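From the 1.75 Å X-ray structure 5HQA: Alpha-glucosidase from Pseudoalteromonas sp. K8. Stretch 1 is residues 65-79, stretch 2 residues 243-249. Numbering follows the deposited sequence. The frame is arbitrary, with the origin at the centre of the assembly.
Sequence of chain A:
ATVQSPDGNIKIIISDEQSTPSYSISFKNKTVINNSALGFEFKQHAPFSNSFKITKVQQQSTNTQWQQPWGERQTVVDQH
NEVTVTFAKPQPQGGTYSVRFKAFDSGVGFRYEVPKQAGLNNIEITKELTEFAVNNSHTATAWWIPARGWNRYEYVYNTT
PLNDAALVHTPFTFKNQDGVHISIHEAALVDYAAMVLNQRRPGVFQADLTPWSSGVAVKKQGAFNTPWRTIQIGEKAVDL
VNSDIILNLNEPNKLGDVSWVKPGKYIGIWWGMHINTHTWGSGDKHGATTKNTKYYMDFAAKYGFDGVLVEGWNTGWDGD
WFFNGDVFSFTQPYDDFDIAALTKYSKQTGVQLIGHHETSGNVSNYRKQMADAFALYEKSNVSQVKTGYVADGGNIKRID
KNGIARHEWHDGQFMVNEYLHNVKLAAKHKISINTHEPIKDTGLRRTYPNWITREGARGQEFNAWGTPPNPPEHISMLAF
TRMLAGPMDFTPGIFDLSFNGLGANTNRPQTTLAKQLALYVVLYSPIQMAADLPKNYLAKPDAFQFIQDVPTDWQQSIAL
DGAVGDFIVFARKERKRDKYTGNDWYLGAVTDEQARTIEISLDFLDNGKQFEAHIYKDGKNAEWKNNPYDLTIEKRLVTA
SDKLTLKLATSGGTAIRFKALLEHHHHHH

Stretch 1 (65-79) QWQQPWGERQTVVDQ
Stretch 2 (243-249) SDIILNL

Stretch 1 is a hairpin: strands 65-67 and 75-79 pair through Trp66 N to Val76 O (2.9 Å) and Val76 N to Trp66 O (2.8 Å), and Gln68 N to Gln74 O (2.8 Å) continues the ladder into the loop, residues 68-74. A short helix starting at Ile245, with Asn248 N bonded to Asp244 O (2.9 Å), packs on it with CA atoms in register at Val76-Asp244 (6.9 Å) and Asp78-Asn248 (6.3 Å), burying 423 Å² in all.

Ser243 (phi/psi -93/146) points its CB away. Its OG (chi1 t) accepts from Ile245 N at 3.1 Å, while water 2 lies 2.9 Å from Ser243 O and accepts from Arg73 NH2 (3.0 Å).

Asp244 (-103/19, chi1 m) occupies the N-cap position, yet its side chain makes no capping bond; its CA-to-CB bond points toward the hairpin. Arg73 NH2 reaches Asp244 OD1 at 2.7 Å, a salt bridge whose N-H...O angle of 135° is bent, with the oxygen at the guanidinium edge. Water 3 lies 2.8 Å from Asp244 OD2 and accepts from Val77 N (2.9 Å). Asp244 CB lies 3.7 Å from Val76 CG1.

Ile245 (-62/-38; t, t) and Ile246 (-63/-49; m, m) are helical and make no contact with stretch 1. Leu247 (-61/-42; m, t) points toward the hairpin: its CB is 4.0 Å from Trp66 CZ2, at the indole edge, and its CD1 is 4.5 Å from Val76 CG2 and 3.5 Å from Gln68 OE1. Gln68 NE2 is held by Arg73 O (3.0 Å) and Glu72 OE1 (3.1 Å).

Asn248 (-65/-21, chi1 -88°) leaves CA sideways, but its amide end comes nearer and uses both polar atoms. Trp66 NE1 (chi1 p, chi2 -80°) donates to Asn248 OD1 at 2.9 Å and 178°, nearly linear; Asn248 ND2 donates to Val77 O at 3.0 Å and 153°. Water 5 joins Asn248 O (2.7 Å) to Asp78 OD2 (2.8 Å). Leu249 (-90/-2; m, t) points its CB away; its end comes nearer but stays 6.9 Å off, without contact with stretch 1.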

# COMPACT_ATOMS: atom_id res chain seq x y z
N GLN A 65 3.28 -12.31 -20.41
CA GLN A 65 3.58 -10.99 -19.88
C GLN A 65 2.46 -10.04 -20.28
O GLN A 65 1.75 -10.28 -21.25
CB GLN A 65 4.93 -10.48 -20.38
CG GLN A 65 4.97 -10.22 -21.87
CD GLN A 65 6.30 -9.66 -22.31
OE1 GLN A 65 7.36 -10.20 -21.96
NE2 GLN A 65 6.27 -8.56 -23.06
N TRP A 66 2.30 -8.97 -19.50
CA TRP A 66 1.25 -7.99 -19.76
C TRP A 66 1.78 -6.60 -19.42
O TRP A 66 2.80 -6.45 -18.74
CB TRP A 66 -0.03 -8.32 -18.98
CG TRP A 66 0.17 -8.49 -17.49
CD1 TRP A 66 0.64 -9.59 -16.83
CD2 TRP A 66 -0.14 -7.52 -16.47
NE1 TRP A 66 0.66 -9.36 -15.47
CE2 TRP A 66 0.19 -8.10 -15.23
CE3 TRP A 66 -0.66 -6.22 -16.49
CZ2 TRP A 66 0.02 -7.42 -14.01
CZ3 TRP A 66 -0.82 -5.54 -15.29
CH2 TRP A 66 -0.49 -6.15 -14.07
N GLN A 67 1.08 -5.58 -19.91
CA GLN A 67 1.52 -4.20 -19.76
C GLN A 67 0.62 -3.44 -18.80
O GLN A 67 -0.61 -3.52 -18.89
CB GLN A 67 1.57 -3.49 -21.12
CG GLN A 67 1.96 -2.02 -20.99
CD GLN A 67 2.69 -1.47 -22.20
OE1 GLN A 67 3.65 -2.07 -22.68
NE2 GLN A 67 2.23 -0.33 -22.70
N GLN A 68 1.24 -2.69 -17.86
CA GLN A 68 0.46 -1.87 -16.94
C GLN A 68 0.15 -0.51 -17.57
O GLN A 68 0.99 0.05 -18.28
CB GLN A 68 1.21 -1.63 -15.64
CG GLN A 68 1.68 -2.88 -14.94
CD GLN A 68 1.73 -2.65 -13.45
OE1 GLN A 68 0.70 -2.64 -12.79
NE2 GLN A 68 2.93 -2.45 -12.91
N PRO A 69 -1.03 0.05 -17.31
CA PRO A 69 -1.27 1.44 -17.76
C PRO A 69 -0.38 2.44 -17.04
O PRO A 69 0.04 3.43 -17.64
CB PRO A 69 -2.75 1.66 -17.44
CG PRO A 69 -3.03 0.72 -16.30
CD PRO A 69 -2.18 -0.51 -16.58
N TRP A 70 -0.10 2.19 -15.77
CA TRP A 70 0.82 2.95 -14.94
C TRP A 70 1.31 1.99 -13.89
O TRP A 70 0.68 0.97 -13.62
CB TRP A 70 0.15 4.16 -14.28
CG TRP A 70 -1.10 3.79 -13.51
CD1 TRP A 70 -2.38 3.81 -13.98
CD2 TRP A 70 -1.17 3.31 -12.16
NE1 TRP A 70 -3.25 3.39 -12.99
CE2 TRP A 70 -2.53 3.08 -11.87
CE3 TRP A 70 -0.22 3.07 -11.16
CZ2 TRP A 70 -2.96 2.61 -10.62
CZ3 TRP A 70 -0.65 2.61 -9.93
CH2 TRP A 70 -2.01 2.39 -9.67
N GLY A 71 2.44 2.30 -13.27
CA GLY A 71 2.94 1.40 -12.25
C GLY A 71 4.41 1.62 -11.96
O GLY A 71 5.02 2.60 -12.38
N GLU A 72 4.95 0.67 -11.19
CA GLU A 72 6.36 0.61 -10.85
C GLU A 72 7.18 -0.07 -11.93
O GLU A 72 8.41 0.01 -11.91
CB GLU A 72 6.52 -0.12 -9.50
CG GLU A 72 6.15 -1.62 -9.52
CD GLU A 72 4.66 -1.92 -9.32
OE1 GLU A 72 3.81 -1.48 -10.14
OE2 GLU A 72 4.33 -2.63 -8.33
N ARG A 73 6.53 -0.73 -12.88
CA ARG A 73 7.19 -1.25 -14.07
C ARG A 73 6.13 -1.35 -15.16
O ARG A 73 4.94 -1.53 -14.88
CB ARG A 73 7.86 -2.61 -13.81
CG ARG A 73 6.92 -3.71 -13.34
CD ARG A 73 7.71 -4.99 -13.00
NE ARG A 73 8.91 -4.69 -12.23
CZ ARG A 73 8.97 -4.67 -10.91
NH1 ARG A 73 10.11 -4.37 -10.30
NH2 ARG A 73 7.90 -4.94 -10.18
N GLN A 74 6.58 -1.22 -16.41
CA GLN A 74 5.66 -1.21 -17.54
C GLN A 74 5.23 -2.62 -17.93
O GLN A 74 4.04 -2.85 -18.18
CB GLN A 74 6.32 -0.50 -18.71
CG GLN A 74 5.55 -0.61 -20.01
CD GLN A 74 6.09 0.35 -21.04
OE1 GLN A 74 6.98 1.15 -20.75
NE2 GLN A 74 5.54 0.30 -22.25
N THR A 75 6.17 -3.56 -17.97
CA THR A 75 5.89 -4.95 -18.35
C THR A 75 6.00 -5.86 -17.13
O THR A 75 7.01 -5.83 -16.42
CB THR A 75 6.86 -5.41 -19.44
OG1 THR A 75 6.75 -4.53 -20.56
CG2 THR A 75 6.53 -6.82 -19.88
N VAL A 76 4.96 -6.66 -16.90
CA VAL A 76 4.91 -7.61 -15.79
C VAL A 76 4.94 -9.00 -16.39
O VAL A 76 4.09 -9.35 -17.21
CB VAL A 76 3.66 -7.41 -14.92
CG1 VAL A 76 3.57 -8.50 -13.86
CG2 VAL A 76 3.65 -6.01 -14.29
N VAL A 77 5.92 -9.80 -15.96
CA VAL A 77 6.08 -11.17 -16.42
C VAL A 77 5.33 -12.10 -15.46
O VAL A 77 5.44 -11.96 -14.24
CB VAL A 77 7.57 -11.54 -16.49
CG1 VAL A 77 7.75 -13.05 -16.64
CG2 VAL A 77 8.24 -10.78 -17.62
N ASP A 78 4.55 -13.03 -16.02
CA ASP A 78 3.79 -14.02 -15.26
C ASP A 78 4.27 -15.41 -15.69
O ASP A 78 3.88 -15.91 -16.74
CB ASP A 78 2.29 -13.87 -15.50
CG ASP A 78 1.45 -14.82 -14.64
OD1 ASP A 78 2.02 -15.71 -13.98
OD2 ASP A 78 0.20 -14.69 -14.63
N GLN A 79 5.12 -16.03 -14.87
CA GLN A 79 5.60 -17.40 -15.13
C GLN A 79 5.32 -18.23 -13.89
O GLN A 79 5.90 -17.97 -12.83
CB GLN A 79 7.08 -17.42 -15.46
CG GLN A 79 7.41 -16.72 -16.76
CD GLN A 79 8.91 -16.54 -16.99
OE1 GLN A 79 9.69 -16.37 -16.05
NE2 GLN A 79 9.32 -16.57 -18.26
N SER A 243 9.16 -8.80 -6.42
CA SER A 243 8.18 -9.74 -6.96
C SER A 243 6.93 -9.01 -7.45
O SER A 243 6.51 -8.00 -6.88
CB SER A 243 7.81 -10.77 -5.90
OG SER A 243 6.75 -11.60 -6.35
N ASP A 244 6.32 -9.54 -8.53
CA ASP A 244 5.04 -9.06 -9.04
C ASP A 244 3.88 -9.99 -8.67
O ASP A 244 2.82 -9.93 -9.31
CB ASP A 244 5.10 -8.92 -10.56
CG ASP A 244 6.03 -7.81 -11.01
OD1 ASP A 244 5.84 -6.65 -10.58
OD2 ASP A 244 6.95 -8.10 -11.81
N ILE A 245 4.06 -10.84 -7.66
CA ILE A 245 3.08 -11.90 -7.43
C ILE A 245 1.70 -11.31 -7.09
O ILE A 245 0.67 -11.82 -7.54
CB ILE A 245 3.59 -12.87 -6.35
CG1 ILE A 245 2.67 -14.09 -6.26
CG2 ILE A 245 3.72 -12.18 -4.99
CD1 ILE A 245 3.24 -15.17 -5.36
N ILE A 246 1.66 -10.21 -6.33
CA ILE A 246 0.36 -9.66 -5.94
C ILE A 246 -0.41 -9.20 -7.18
O ILE A 246 -1.58 -9.55 -7.36
CB ILE A 246 0.52 -8.51 -4.92
CG1 ILE A 246 1.19 -9.01 -3.63
CG2 ILE A 246 -0.84 -7.89 -4.61
CD1 ILE A 246 0.46 -10.18 -2.97
N LEU A 247 0.24 -8.42 -8.05
CA LEU A 247 -0.43 -8.01 -9.28
C LEU A 247 -0.81 -9.20 -10.14
O LEU A 247 -1.90 -9.24 -10.73
CB LEU A 247 0.46 -7.07 -10.09
CG LEU A 247 0.63 -5.64 -9.56
CD1 LEU A 247 1.70 -4.94 -10.40
CD2 LEU A 247 -0.69 -4.88 -9.62
N ASN A 248 0.09 -10.19 -10.26
CA ASN A 248 -0.16 -11.32 -11.15
C ASN A 248 -1.35 -12.16 -10.72
O ASN A 248 -1.92 -12.88 -11.54
CB ASN A 248 1.08 -12.20 -11.26
CG ASN A 248 2.01 -11.74 -12.36
OD1 ASN A 248 1.56 -11.23 -13.39
ND2 ASN A 248 3.31 -11.91 -12.15
N LEU A 249 -1.74 -12.08 -9.45
CA LEU A 249 -2.86 -12.86 -8.97
C LEU A 249 -4.19 -12.14 -9.11
O LEU A 249 -5.23 -12.71 -8.78
CB LEU A 249 -2.63 -13.28 -7.52
CG LEU A 249 -1.51 -14.30 -7.36
CD1 LEU A 249 -1.31 -14.60 -5.90
CD2 LEU A 249 -1.83 -15.60 -8.13
O HOH W 1 4.70 -5.39 -8.30
O HOH W 2 7.36 -5.23 -7.24
O HOH W 3 8.01 -8.47 -14.39
O HOH W 4 7.41 -10.84 -12.57
O HOH W 5 -1.24 -15.42 -12.34
O HOH W 6 -1.13 -12.42 -14.72